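Local coordinates for penicillin-binding protein 2 (Pbp2) (Helicobacter pylori, PDB 5LP5) that probably cross-links peptidoglycan as a penicillin-binding transpeptidase in cell wall synthesis, and forms a complex with MreC, at residues L163-V168 with Y273-F278; E192-K197 with D399-F404; A253-D258 with T440-L445; I508-K513 with A547-E552. All coordinates share one frame; numbering follows the deposited sequence.

The four contacts run along the length of an elongated chain. Interactions 1 and 2 join the dimerisation and transpeptidase family regions; interactions 3 and 4 lie wholly within the transpeptidase region. The first two have centres about 14 Å apart and meet directly, Leu163 O lying 2.9 Å from Glu192 N. About 17 Å between centres separates interactions 2 and 3, which touch where the 399-404 loop passes Thr440 and Leu442. Interactions 3 and 4 share the five-stranded antiparallel sheet, their centres about 15 Å apart. In sequence, interactions 1, 2 and 3 alternate their segments, so the dimerisation and transpeptidase regions are tied at two adjoining places, and interaction 4 follows in series.

Interaction 1 (L163-V168 with Y273-F278); sequences LGYVGV and YNLNDF
Two N-H groups grip Asn274 OD1, both from Asn276. The backbone Asn276 N gives the good bond, 2.9 Å to Asn274 OD1 with 153° at the hydrogen, approaching from above the carbonyl plane; Asn276 ND2 adds a weak one. The first of these makes an Asx turn at the start of the helically wound run Leu275-Phe278, from which Leu275 and Phe278 both face segment 163-168. No hydrogen bond crosses between the segments; aromatic and apolar contacts hold them together. Tyr165 has its CG between the backbone N and the carbonyl carbon (chi1 65°), and its ring stacks face to face on Phe278, centroids 4.2 Å apart and planes only 18° from parallel. Phe278 CB also sits over the Tyr165 ring, a CH-pi contact, while Phe278 CD2 covers Tyr165 CZ at 3.5 Å. Tyr273 comes in at the ring's edge: its OH lies in the plane of the Tyr165 ring, 3.5 Å from Tyr165 CE2, and the two side chains cross at about a right angle. Leu275 packs beside them. Its CD2 rests 3.5 Å from Gly164 O and also meets Tyr165 CB, and its CD1 reaches Leu163 CB at 3.9 Å. Gly164 leaves the end of helix 160-163 with positive phi, turning the chain into strand 166-168. That strand pairs antiparallel with 185-187, whereas Phe278 backs onto Trp287 and Leu290 of helix 284-291, so the stacked rings join the small two-stranded sheet to the helix that follows the 273-278 loop.

Interaction 2 (E192-K197 with D399-F404); sequences EKEYNK and DLPNEF
The Tyr195 ring meets Asp399 at its edge, the Asp399 CG lying in the ring plane, and the carboxylate is turned 79° against it; Ala462 also touches the Tyr195 side chain. At the tip, Tyr195 OH donates to Asp399 OD2 at 2.9 Å, and OD2 receives it on its anti lone pair, the one away from the other oxygen. The carboxylate is well anchored beyond this contact: Asp399 OD1 accepts from Phe461 N and OD2 also from Ala462 N, so it is fixed to the 461-462 backbone and presents OD2 to the tyrosine. These three donors would favour its charged form. Next to this bond, Glu194 lies along the loop backbone. Its chain leaves anti to the backbone N (chi1 -177°) and bends at chi2 (81°), laying CG 3.4 Å from Asp399 O and bringing OE1 beside the Leu400-Pro401 peptide, which has no hydrogen to give it. Further out, Lys193, extended beyond CG, lays its CD 4.0 Å from Pro401 CG, the two side chains crossing obliquely. Helix 190-194 and the turn at Tyr195 thus pack on a loop before helix 411-418, a junction between the dimerisation and transpeptidase regions that make up class B penicillin-binding proteins.

Interaction 3 (A253-D258 with T440-L445); sequences AILVMD and TPLQVL
Leu255 and Leu445 carry the dense part of this contact, and the two of them bury most of the surface. Leu255 CD1 reaches into the first turn of helix 441-453, 3.5 Å from Pro441 O, 4.0 Å from Leu442 CD2 and 3.8 Å from Leu445 CD2. Leu445, with CG anti to its backbone N (chi1 174°), spreads both methyls over the strand: CD2 also lies 3.8 Å from Met257 CB, and CD1 faces the same carbon. Met257 runs straight to SD, then bends at chi3 (67°), so that its CE comes in beside Leu445 CG at 3.9 Å. The axis of the 441-445 turn of helix passes 9.2 Å from that of strand 253-258 and crosses it at -33°, as where a helix covers the five-stranded antiparallel sheet of a penicillin-binding transpeptidase domain. Thr440 and Gln443 close the helix start with a capping box: Gln443 N donates to Thr440 OG1 and Thr440 N to Gln443 OE1. The looser part is at the N-terminal end of both segments, where Ala253 CB offers one methyl to Pro441 CG at 4.3 Å. Solvent is not what borders it: Pro441 is buried and packs on Trp544 of strand 542-549, and Val444 and Leu445 reach on to Thr559 of strand 556-562.

Interaction 4 (I508-K513 with A547-E552); sequences ITLACK and AFLPYE
Strands 511-513 and 547-549 run antiparallel, axes 4.7 Å apart at 173°. Ala511 and Phe548 form a hydrogen-bonded pair: Phe548 N donates to Ala511 O at 2.9 Å and Ala511 N to Phe548 O at 3.3 Å, both nearly along the C=O axes. Cys512 and Ala547 make the adjoining non-hydrogen-bonded pair. Past the strand end, a cis peptide before Pro550 redirects the chain, yet one more backbone bond follows beyond the ladder, Tyr551 N to Thr509 O at 3.0 Å, coming from above the carbonyl plane.

Side chains follow this alternation. Phe548, its CG wedged between backbone N and carbonyl carbon (chi1 68°), lies with its ring under Ala511 CB: the methyl stands over the face, offset toward the rim, 3.6 Å from the centroid in a CH-pi contact. The edge of the Tyr551 ring meets Phe548 CZ, while Tyr551 CB runs alongside Thr509 CG2 at 3.7 Å. Toward the surface, Thr509 OG1 makes a weak bond to Glu552 OE2, whose chain folds back at chi2. On the other side of the sheet, Leu510 and Leu549 point the same way and touch through CD2 and CB, and Cys512 CB meets Ala547 CB at 3.8 Å.

Strand 511-517 is an outermost strand of the five-stranded sheet. Leu510, Ala547 and Leu549 pack on helix 572-584. Helix 475-493 stacks Tyr489 on Tyr551 and holds Cys512 by the Cys492 disulfide; beside it, Lys513, which would open a KTG-type motif, touches Ser311, the probable active-site serine of an SxxK motif.

Interaction 1 (L163-V168 with Y273-F278)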
loop_
_atom_site.group_PDB
_atom_site.type_symbol
_atom_site.label_atom_id
_atom_site.label_comp_id
_atom_site.label_asym_id
_atom_site.label_seq_id
_atom_site.Cartn_x
_atom_site.Cartn_y
_atom_site.Cartn_z
ATOM N N LEU A 163 8.916 -6.946 -12.533
ATOM C CA LEU A 163 8.087 -6.024 -11.782
ATOM C C LEU A 163 8.647 -4.604 -11.804
ATOM O O LEU A 163 7.926 -3.652 -12.105
ATOM C CB LEU A 163 7.929 -6.526 -10.352
ATOM C CG LEU A 163 7.348 -7.938 -10.200
ATOM C CD1 LEU A 163 7.454 -8.374 -8.761
ATOM C CD2 LEU A 163 5.915 -7.978 -10.653
ATOM N N GLY A 164 9.943 -4.471 -11.532
ATOM C CA GLY A 164 10.573 -3.181 -11.376
ATOM C C GLY A 164 10.123 -2.534 -10.081
ATOM O O GLY A 164 9.398 -3.141 -9.290
ATOM N N TYR A 165 10.528 -1.290 -9.868
ATOM C CA TYR A 165 10.272 -0.614 -8.613
ATOM C C TYR A 165 9.886 0.855 -8.788
ATOM O O TYR A 165 10.178 1.484 -9.791
ATOM C CB TYR A 165 11.496 -0.730 -7.697
ATOM C CG TYR A 165 12.705 -0.029 -8.242
ATOM C CD1 TYR A 165 12.886 1.337 -8.036
ATOM C CD2 TYR A 165 13.652 -0.713 -8.996
ATOM C CE1 TYR A 165 13.981 1.991 -8.539
ATOM C CE2 TYR A 165 14.752 -0.062 -9.503
ATOM C CZ TYR A 165 14.913 1.291 -9.267
ATOM O OH TYR A 165 16.019 1.953 -9.759
ATOM N N VAL A 166 9.232 1.389 -7.769
ATOM C CA VAL A 166 8.808 2.775 -7.734
ATOM C C VAL A 166 9.781 3.593 -6.886
ATOM O O VAL A 166 10.433 3.059 -5.978
ATOM C CB VAL A 166 7.394 2.910 -7.147
ATOM C CG1 VAL A 166 6.461 1.941 -7.830
ATOM C CG2 VAL A 166 7.362 2.660 -5.643
ATOM N N GLY A 167 9.868 4.882 -7.196
ATOM C CA GLY A 167 10.734 5.785 -6.454
ATOM C C GLY A 167 10.162 7.184 -6.367
ATOM O O GLY A 167 9.050 7.442 -6.828
ATOM N N VAL A 168 10.938 8.088 -5.777
ATOM C CA VAL A 168 10.527 9.485 -5.652
ATOM C C VAL A 168 10.538 10.125 -7.028
ATOM O O VAL A 168 11.502 9.981 -7.765
ATOM C CB VAL A 168 11.459 10.295 -4.711
ATOM C CG1 VAL A 168 11.044 11.753 -4.690
ATOM C CG2 VAL A 168 11.408 9.748 -3.300
ATOM N N TYR A 273 17.544 -8.944 -8.120
ATOM C CA TYR A 273 17.853 -8.108 -6.944
ATOM C C TYR A 273 16.583 -7.802 -6.153
ATOM O O TYR A 273 15.487 -7.950 -6.670
ATOM C CB TYR A 273 18.559 -6.805 -7.347
ATOM C CG TYR A 273 17.741 -5.868 -8.216
ATOM C CD1 TYR A 273 17.056 -4.791 -7.666
ATOM C CD2 TYR A 273 17.653 -6.059 -9.588
ATOM C CE1 TYR A 273 16.292 -3.931 -8.461
ATOM C CE2 TYR A 273 16.893 -5.210 -10.386
ATOM C CZ TYR A 273 16.215 -4.146 -9.816
ATOM O OH TYR A 273 15.451 -3.329 -10.610
ATOM N N ASN A 274 16.739 -7.376 -4.902
ATOM C CA ASN A 274 15.609 -7.248 -3.974
ATOM C C ASN A 274 14.959 -5.891 -4.065
ATOM O O ASN A 274 15.469 -4.906 -3.526
ATOM C CB ASN A 274 16.035 -7.509 -2.535
ATOM C CG ASN A 274 14.871 -7.435 -1.554
ATOM O OD1 ASN A 274 13.772 -6.975 -1.875
ATOM N ND2 ASN A 274 15.113 -7.911 -0.330
ATOM N N LEU A 275 13.783 -5.875 -4.688
ATOM C CA LEU A 275 13.066 -4.648 -4.984
ATOM C C LEU A 275 12.779 -3.792 -3.753
ATOM O O LEU A 275 12.636 -2.578 -3.872
ATOM C CB LEU A 275 11.767 -4.976 -5.693
ATOM C CG LEU A 275 11.895 -5.587 -7.089
ATOM C CD1 LEU A 275 10.537 -6.154 -7.513
ATOM C CD2 LEU A 275 12.417 -4.603 -8.150
ATOM N N ASN A 276 12.688 -4.409 -2.572
ATOM C CA ASN A 276 12.368 -3.644 -1.362
ATOM C C ASN A 276 13.478 -2.676 -0.952
ATOM O O ASN A 276 13.216 -1.704 -0.268
ATOM C CB ASN A 276 12.067 -4.570 -0.196
ATOM C CG ASN A 276 10.731 -5.211 -0.296
ATOM O OD1 ASN A 276 9.699 -4.555 -0.165
ATOM N ND2 ASN A 276 10.732 -6.519 -0.469
ATOM N N ASP A 277 14.715 -2.935 -1.365
ATOM C CA ASP A 277 15.837 -2.080 -0.952
ATOM C C ASP A 277 15.808 -0.704 -1.634
ATOM O O ASP A 277 16.503 0.211 -1.208
ATOM C CB ASP A 277 17.176 -2.779 -1.217
ATOM C CG ASP A 277 17.336 -4.070 -0.432
ATOM O OD1 ASP A 277 16.722 -4.197 0.654
ATOM O OD2 ASP A 277 18.071 -4.966 -0.904
ATOM N N PHE A 278 15.006 -0.562 -2.682
ATOM C CA PHE A 278 14.858 0.714 -3.359
ATOM C C PHE A 278 13.739 1.586 -2.775
ATOM O O PHE A 278 13.748 2.807 -2.973
ATOM C CB PHE A 278 14.628 0.505 -4.874
ATOM C CG PHE A 278 15.865 0.099 -5.609
ATOM C CD1 PHE A 278 16.244 -1.234 -5.660
ATOM C CD2 PHE A 278 16.674 1.052 -6.215
ATOM C CE1 PHE A 278 17.405 -1.612 -6.306
ATOM C CE2 PHE A 278 17.836 0.680 -6.866
ATOM C CZ PHE A 278 18.201 -0.655 -6.909
#

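Interaction 2 (E192-K197 with D399-F404)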
loop_
_atom_site.group_PDB
_atom_site.type_symbol
_atom_site.label_atom_id
_atom_site.label_comp_id
_atom_site.label_asym_id
_atom_site.label_seq_id
_atom_site.Cartn_x
_atom_site.Cartn_y
_atom_site.Cartn_z
ATOM N N GLU A 192 6.295 -1.526 -13.267
ATOM C CA GLU A 192 5.902 -0.353 -12.493
ATOM C C GLU A 192 6.008 0.885 -13.360
ATOM O O GLU A 192 5.234 1.823 -13.214
ATOM C CB GLU A 192 6.804 -0.174 -11.290
ATOM C CG GLU A 192 6.603 -1.195 -10.190
ATOM C CD GLU A 192 5.438 -0.872 -9.259
ATOM O OE1 GLU A 192 4.505 -0.157 -9.705
ATOM O OE2 GLU A 192 5.451 -1.342 -8.079
ATOM N N LYS A 193 7.002 0.897 -14.241
ATOM C CA LYS A 193 7.185 2.002 -15.150
ATOM C C LYS A 193 6.283 1.864 -16.374
ATOM O O LYS A 193 5.576 2.787 -16.722
ATOM C CB LYS A 193 8.631 2.106 -15.590
ATOM C CG LYS A 193 8.902 3.445 -16.230
ATOM C CD LYS A 193 10.188 3.514 -16.989
ATOM C CE LYS A 193 10.112 4.699 -17.935
ATOM N NZ LYS A 193 11.434 4.995 -18.520
ATOM N N GLU A 194 6.300 0.707 -17.022
ATOM C CA GLU A 194 5.542 0.531 -18.255
ATOM C C GLU A 194 4.054 0.841 -18.016
ATOM O O GLU A 194 3.413 1.500 -18.832
ATOM C CB GLU A 194 5.746 -0.880 -18.823
ATOM C CG GLU A 194 5.055 -1.163 -20.162
ATOM C CD GLU A 194 5.786 -0.660 -21.383
ATOM O OE1 GLU A 194 6.952 -0.252 -21.277
ATOM O OE2 GLU A 194 5.195 -0.705 -22.471
ATOM N N TYR A 195 3.519 0.407 -16.884
ATOM C CA TYR A 195 2.098 0.575 -16.620
ATOM C C TYR A 195 1.850 1.591 -15.516
ATOM O O TYR A 195 0.900 1.449 -14.732
ATOM C CB TYR A 195 1.447 -0.789 -16.315
ATOM C CG TYR A 195 1.304 -1.671 -17.553
ATOM C CD1 TYR A 195 2.197 -2.706 -17.804
ATOM C CD2 TYR A 195 0.282 -1.441 -18.482
ATOM C CE1 TYR A 195 2.070 -3.488 -18.936
ATOM C CE2 TYR A 195 0.153 -2.226 -19.600
ATOM C CZ TYR A 195 1.051 -3.242 -19.826
ATOM O OH TYR A 195 0.930 -4.037 -20.949
ATOM N N ASN A 196 2.683 2.642 -15.481
ATOM C CA ASN A 196 2.602 3.637 -14.404
ATOM C C ASN A 196 1.259 4.334 -14.371
ATOM O O ASN A 196 0.618 4.412 -13.326
ATOM C CB ASN A 196 3.659 4.702 -14.543
ATOM C CG ASN A 196 3.812 5.518 -13.276
ATOM O OD1 ASN A 196 4.298 5.008 -12.279
ATOM N ND2 ASN A 196 3.402 6.783 -13.303
ATOM N N LYS A 197 0.844 4.848 -15.526
ATOM C CA LYS A 197 -0.428 5.542 -15.636
ATOM C C LYS A 197 -1.579 4.723 -15.094
ATOM O O LYS A 197 -2.388 5.236 -14.327
ATOM C CB LYS A 197 -0.712 5.900 -17.086
ATOM C CG LYS A 197 0.157 7.022 -17.595
ATOM C CD LYS A 197 -0.477 7.696 -18.799
ATOM C CE LYS A 197 0.481 8.697 -19.435
ATOM N NZ LYS A 197 1.701 8.027 -19.979
ATOM N N ASP A 399 5.953 -5.980 -23.297
ATOM C CA ASP A 399 5.445 -4.832 -22.552
ATOM C C ASP A 399 6.346 -4.446 -21.352
ATOM O O ASP A 399 5.931 -4.454 -20.180
ATOM C CB ASP A 399 3.966 -5.035 -22.154
ATOM C CG ASP A 399 3.729 -6.261 -21.283
ATOM O OD1 ASP A 399 4.545 -7.197 -21.279
ATOM O OD2 ASP A 399 2.705 -6.281 -20.589
ATOM N N LEU A 400 7.595 -4.120 -21.683
ATOM C CA LEU A 400 8.542 -3.500 -20.766
ATOM C C LEU A 400 9.143 -2.318 -21.492
ATOM O O LEU A 400 8.976 -2.184 -22.703
ATOM C CB LEU A 400 9.655 -4.476 -20.379
ATOM C CG LEU A 400 9.300 -5.653 -19.485
ATOM C CD1 LEU A 400 10.552 -6.486 -19.211
ATOM C CD2 LEU A 400 8.696 -5.125 -18.198
ATOM N N PRO A 401 9.851 -1.443 -20.759
ATOM C CA PRO A 401 10.583 -0.381 -21.451
ATOM C C PRO A 401 11.894 -0.862 -22.106
ATOM O O PRO A 401 12.554 -1.792 -21.615
ATOM C CB PRO A 401 10.876 0.626 -20.332
ATOM C CG PRO A 401 10.171 0.133 -19.103
ATOM C CD PRO A 401 9.966 -1.328 -19.298
ATOM N N ASN A 402 12.233 -0.214 -23.213
ATOM C CA ASN A 402 13.524 -0.374 -23.885
ATOM C C ASN A 402 13.885 -1.803 -24.221
ATOM O O ASN A 402 14.924 -2.256 -23.797
ATOM C CB ASN A 402 14.659 0.203 -23.025
ATOM C CG ASN A 402 14.728 1.712 -23.071
ATOM O OD1 ASN A 402 13.978 2.419 -22.381
ATOM N ND2 ASN A 402 15.670 2.224 -23.864
ATOM N N GLU A 403 13.068 -2.515 -24.987
ATOM C CA GLU A 403 13.503 -3.814 -25.501
ATOM C C GLU A 403 14.573 -3.634 -26.584
ATOM O O GLU A 403 14.439 -2.796 -27.468
ATOM C CB GLU A 403 12.337 -4.596 -26.075
ATOM C CG GLU A 403 12.695 -6.040 -26.350
ATOM C CD GLU A 403 11.640 -6.754 -27.150
ATOM O OE1 GLU A 403 10.513 -6.227 -27.251
ATOM O OE2 GLU A 403 11.949 -7.842 -27.675
ATOM N N PHE A 404 15.636 -4.422 -26.503
ATOM C CA PHE A 404 16.718 -4.363 -27.486
ATOM C C PHE A 404 16.363 -5.098 -28.767
ATOM O O PHE A 404 15.873 -6.219 -28.725
ATOM C CB PHE A 404 17.984 -4.992 -26.911
ATOM C CG PHE A 404 18.750 -4.098 -25.986
ATOM C CD1 PHE A 404 18.213 -2.885 -25.537
ATOM C CD2 PHE A 404 19.994 -4.492 -25.519
ATOM C CE1 PHE A 404 18.919 -2.076 -24.681
ATOM C CE2 PHE A 404 20.695 -3.687 -24.648
ATOM C CZ PHE A 404 20.162 -2.475 -24.241
#

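Interaction 3 (A253-D258 with T440-L445)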
loop_
_atom_site.group_PDB
_atom_site.type_symbol
_atom_site.label_atom_id
_atom_site.label_comp_id
_atom_site.label_asym_id
_atom_site.label_seq_id
_atom_site.Cartn_x
_atom_site.Cartn_y
_atom_site.Cartn_z
ATOM N N ALA A 253 19.402 -16.338 -18.016
ATOM C CA ALA A 253 17.999 -15.973 -18.150
ATOM C C ALA A 253 17.151 -17.146 -18.612
ATOM O O ALA A 253 17.631 -18.009 -19.357
ATOM C CB ALA A 253 17.847 -14.829 -19.123
ATOM N N ILE A 254 15.890 -17.151 -18.174
ATOM C CA ILE A 254 14.960 -18.226 -18.517
ATOM C C ILE A 254 13.519 -17.752 -18.763
ATOM O O ILE A 254 13.020 -16.869 -18.079
ATOM C CB ILE A 254 14.974 -19.336 -17.458
ATOM C CG1 ILE A 254 14.033 -20.459 -17.873
ATOM C CG2 ILE A 254 14.596 -18.789 -16.089
ATOM C CD1 ILE A 254 14.304 -21.730 -17.111
ATOM N N LEU A 255 12.869 -18.362 -19.750
ATOM C CA LEU A 255 11.591 -17.879 -20.250
ATOM C C LEU A 255 10.687 -19.022 -20.578
ATOM O O LEU A 255 11.083 -19.945 -21.258
ATOM C CB LEU A 255 11.791 -17.084 -21.538
ATOM C CG LEU A 255 12.410 -15.693 -21.431
ATOM C CD1 LEU A 255 12.849 -15.218 -22.807
ATOM C CD2 LEU A 255 11.397 -14.735 -20.820
ATOM N N VAL A 256 9.460 -18.946 -20.084
ATOM C CA VAL A 256 8.412 -19.876 -20.476
ATOM C C VAL A 256 7.307 -19.059 -21.109
ATOM O O VAL A 256 6.963 -17.997 -20.584
ATOM C CB VAL A 256 7.841 -20.647 -19.272
ATOM C CG1 VAL A 256 6.662 -21.494 -19.700
ATOM C CG2 VAL A 256 8.911 -21.518 -18.645
ATOM N N MET A 257 6.752 -19.550 -22.213
ATOM C CA MET A 257 5.727 -18.793 -22.913
ATOM C C MET A 257 4.635 -19.629 -23.547
ATOM O O MET A 257 4.894 -20.554 -24.288
ATOM C CB MET A 257 6.358 -17.942 -23.995
ATOM C CG MET A 257 5.342 -17.091 -24.747
ATOM S SD MET A 257 6.030 -16.071 -26.063
ATOM C CE MET A 257 6.556 -17.294 -27.254
ATOM N N ASP A 258 3.395 -19.259 -23.270
ATOM C CA ASP A 258 2.237 -19.792 -23.985
ATOM C C ASP A 258 2.348 -19.375 -25.454
ATOM O O ASP A 258 2.133 -18.216 -25.794
ATOM C CB ASP A 258 0.964 -19.224 -23.351
ATOM C CG ASP A 258 -0.302 -19.834 -23.906
ATOM O OD1 ASP A 258 -0.304 -20.200 -25.101
ATOM O OD2 ASP A 258 -1.311 -19.918 -23.155
ATOM N N THR A 440 18.502 -11.403 -28.294
ATOM C CA THR A 440 18.024 -11.420 -26.905
ATOM C C THR A 440 17.343 -12.752 -26.658
ATOM O O THR A 440 16.778 -13.331 -27.576
ATOM C CB THR A 440 17.005 -10.278 -26.628
ATOM O OG1 THR A 440 15.904 -10.328 -27.566
ATOM C CG2 THR A 440 17.683 -8.899 -26.692
ATOM N N PRO A 441 17.409 -13.266 -25.419
ATOM C CA PRO A 441 16.613 -14.438 -25.063
ATOM C C PRO A 441 15.151 -14.337 -25.455
ATOM O O PRO A 441 14.557 -15.346 -25.807
ATOM C CB PRO A 441 16.769 -14.513 -23.554
ATOM C CG PRO A 441 18.143 -14.003 -23.319
ATOM C CD PRO A 441 18.372 -12.938 -24.354
ATOM N N LEU A 442 14.586 -13.133 -25.432
ATOM C CA LEU A 442 13.226 -12.941 -25.943
ATOM C C LEU A 442 13.104 -13.305 -27.436
ATOM O O LEU A 442 12.174 -14.007 -27.837
ATOM C CB LEU A 442 12.732 -11.520 -25.674
ATOM C CG LEU A 442 12.080 -11.289 -24.294
ATOM C CD1 LEU A 442 11.812 -9.800 -24.052
ATOM C CD2 LEU A 442 10.778 -12.046 -24.114
ATOM N N GLN A 443 14.044 -12.840 -28.246
ATOM C CA GLN A 443 14.025 -13.114 -29.688
ATOM C C GLN A 443 14.033 -14.607 -29.973
ATOM O O GLN A 443 13.242 -15.097 -30.808
ATOM C CB GLN A 443 15.197 -12.403 -30.402
ATOM C CG GLN A 443 14.919 -10.909 -30.605
ATOM C CD GLN A 443 16.075 -10.114 -31.173
ATOM O OE1 GLN A 443 17.241 -10.391 -30.898
ATOM N NE2 GLN A 443 15.745 -9.106 -31.971
ATOM N N VAL A 444 14.900 -15.329 -29.257
ATOM C CA VAL A 444 15.041 -16.788 -29.432
ATOM C C VAL A 444 13.735 -17.504 -29.077
ATOM O O VAL A 444 13.305 -18.417 -29.788
ATOM C CB VAL A 444 16.183 -17.339 -28.564
ATOM C CG1 VAL A 444 16.281 -18.850 -28.688
ATOM C CG2 VAL A 444 17.506 -16.692 -28.949
ATOM N N LEU A 445 13.114 -17.066 -27.979
ATOM C CA LEU A 445 11.829 -17.590 -27.503
ATOM C C LEU A 445 10.697 -17.396 -28.505
ATOM O O LEU A 445 9.949 -18.356 -28.792
ATOM C CB LEU A 445 11.449 -16.917 -26.178
ATOM C CG LEU A 445 10.064 -17.233 -25.602
ATOM C CD1 LEU A 445 10.016 -18.586 -24.918
ATOM C CD2 LEU A 445 9.649 -16.152 -24.630
#

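Interaction 4 (I508-K513 with A547-E552)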
loop_
_atom_site.group_PDB
_atom_site.type_symbol
_atom_site.label_atom_id
_atom_site.label_comp_id
_atom_site.label_asym_id
_atom_site.label_seq_id
_atom_site.Cartn_x
_atom_site.Cartn_y
_atom_site.Cartn_z
ATOM N N ILE A 508 7.026 -35.627 -20.388
ATOM C CA ILE A 508 6.377 -35.299 -21.647
ATOM C C ILE A 508 7.409 -35.391 -22.762
ATOM O O ILE A 508 8.626 -35.368 -22.509
ATOM C CB ILE A 508 5.846 -33.841 -21.619
ATOM C CG1 ILE A 508 4.903 -33.613 -20.437
ATOM C CG2 ILE A 508 5.130 -33.472 -22.916
ATOM C CD1 ILE A 508 3.600 -34.373 -20.538
ATOM N N THR A 509 6.923 -35.454 -24.001
ATOM C CA THR A 509 7.800 -35.409 -25.165
ATOM C C THR A 509 8.241 -34.000 -25.494
ATOM O O THR A 509 7.419 -33.098 -25.623
ATOM C CB THR A 509 7.147 -36.027 -26.398
ATOM O OG1 THR A 509 6.595 -37.305 -26.052
ATOM C CG2 THR A 509 8.174 -36.240 -27.476
ATOM N N LEU A 510 9.557 -33.853 -25.641
ATOM C CA LEU A 510 10.209 -32.583 -25.873
ATOM C C LEU A 510 10.792 -32.490 -27.283
ATOM O O LEU A 510 11.114 -33.499 -27.907
ATOM C CB LEU A 510 11.338 -32.398 -24.854
ATOM C CG LEU A 510 10.954 -32.084 -23.409
ATOM C CD1 LEU A 510 12.100 -32.286 -22.437
ATOM C CD2 LEU A 510 10.469 -30.656 -23.307
ATOM N N ALA A 511 10.936 -31.254 -27.756
ATOM C CA ALA A 511 11.609 -30.933 -29.013
ATOM C C ALA A 511 12.469 -29.680 -28.775
ATOM O O ALA A 511 11.960 -28.662 -28.326
ATOM C CB ALA A 511 10.578 -30.677 -30.097
ATOM N N CYS A 512 13.761 -29.756 -29.081
ATOM C CA CYS A 512 14.726 -28.718 -28.692
ATOM C C CYS A 512 15.740 -28.376 -29.802
ATOM O O CYS A 512 15.747 -28.964 -30.882
ATOM C CB CYS A 512 15.493 -29.179 -27.428
ATOM S SG CYS A 512 16.249 -30.832 -27.589
ATOM N N LYS A 513 16.572 -27.385 -29.515
ATOM C CA LYS A 513 17.797 -27.101 -30.258
ATOM C C LYS A 513 18.786 -26.487 -29.275
ATOM O O LYS A 513 18.451 -25.569 -28.527
ATOM C CB LYS A 513 17.555 -26.147 -31.431
ATOM C CG LYS A 513 18.801 -25.836 -32.263
ATOM C CD LYS A 513 19.271 -27.044 -33.067
ATOM C CE LYS A 513 20.754 -26.992 -33.402
ATOM N NZ LYS A 513 21.635 -27.419 -32.268
ATOM N N ALA A 547 13.297 -24.750 -26.838
ATOM C CA ALA A 547 12.493 -25.972 -26.961
ATOM C C ALA A 547 10.993 -25.686 -26.925
ATOM O O ALA A 547 10.567 -24.724 -26.294
ATOM C CB ALA A 547 12.867 -26.961 -25.855
ATOM N N PHE A 548 10.208 -26.519 -27.614
ATOM C CA PHE A 548 8.746 -26.479 -27.509
ATOM C C PHE A 548 8.143 -27.798 -27.008
ATOM O O PHE A 548 8.724 -28.884 -27.157
ATOM C CB PHE A 548 8.100 -26.062 -28.822
ATOM C CG PHE A 548 8.230 -27.067 -29.921
ATOM C CD1 PHE A 548 7.248 -28.011 -30.131
ATOM C CD2 PHE A 548 9.317 -27.034 -30.783
ATOM C CE1 PHE A 548 7.352 -28.924 -31.168
ATOM C CE2 PHE A 548 9.426 -27.933 -31.824
ATOM C CZ PHE A 548 8.438 -28.883 -32.016
ATOM N N LEU A 549 6.974 -27.688 -26.397
ATOM C CA LEU A 549 6.355 -28.833 -25.775
ATOM C C LEU A 549 4.846 -28.654 -25.655
ATOM O O LEU A 549 4.345 -27.539 -25.553
ATOM C CB LEU A 549 6.960 -29.084 -24.386
ATOM C CG LEU A 549 6.629 -28.087 -23.273
ATOM C CD1 LEU A 549 6.822 -28.699 -21.902
ATOM C CD2 LEU A 549 7.479 -26.851 -23.431
ATOM N N PRO A 550 4.119 -29.764 -25.673
ATOM C CA PRO A 550 4.593 -31.115 -25.974
ATOM C C PRO A 550 4.772 -31.305 -27.489
ATOM O O PRO A 550 4.117 -30.620 -28.289
ATOM C CB PRO A 550 3.466 -31.990 -25.441
ATOM C CG PRO A 550 2.240 -31.136 -25.567
ATOM C CD PRO A 550 2.698 -29.730 -25.309
ATOM N N TYR A 551 5.644 -32.218 -27.894
ATOM C CA TYR A 551 5.947 -32.345 -29.320
ATOM C C TYR A 551 4.703 -32.622 -30.166
ATOM O O TYR A 551 4.539 -32.067 -31.256
ATOM C CB TYR A 551 7.002 -33.426 -29.579
ATOM C CG TYR A 551 7.136 -33.743 -31.052
ATOM C CD1 TYR A 551 7.489 -32.748 -31.961
ATOM C CD2 TYR A 551 6.866 -35.016 -31.546
ATOM C CE1 TYR A 551 7.580 -33.017 -33.317
ATOM C CE2 TYR A 551 6.976 -35.293 -32.903
ATOM C CZ TYR A 551 7.334 -34.281 -33.779
ATOM O OH TYR A 551 7.448 -34.497 -35.117
ATOM N N GLU A 552 3.827 -33.479 -29.654
ATOM C CA GLU A 552 2.689 -34.004 -30.420
ATOM C C GLU A 552 1.663 -32.923 -30.758
ATOM O O GLU A 552 0.935 -33.036 -31.737
ATOM C CB GLU A 552 2.004 -35.129 -29.647
ATOM C CG GLU A 552 2.861 -36.369 -29.410
ATOM C CD GLU A 552 3.958 -36.183 -28.367
ATOM O OE1 GLU A 552 3.790 -35.415 -27.395
ATOM O OE2 GLU A 552 5.016 -36.818 -28.520
#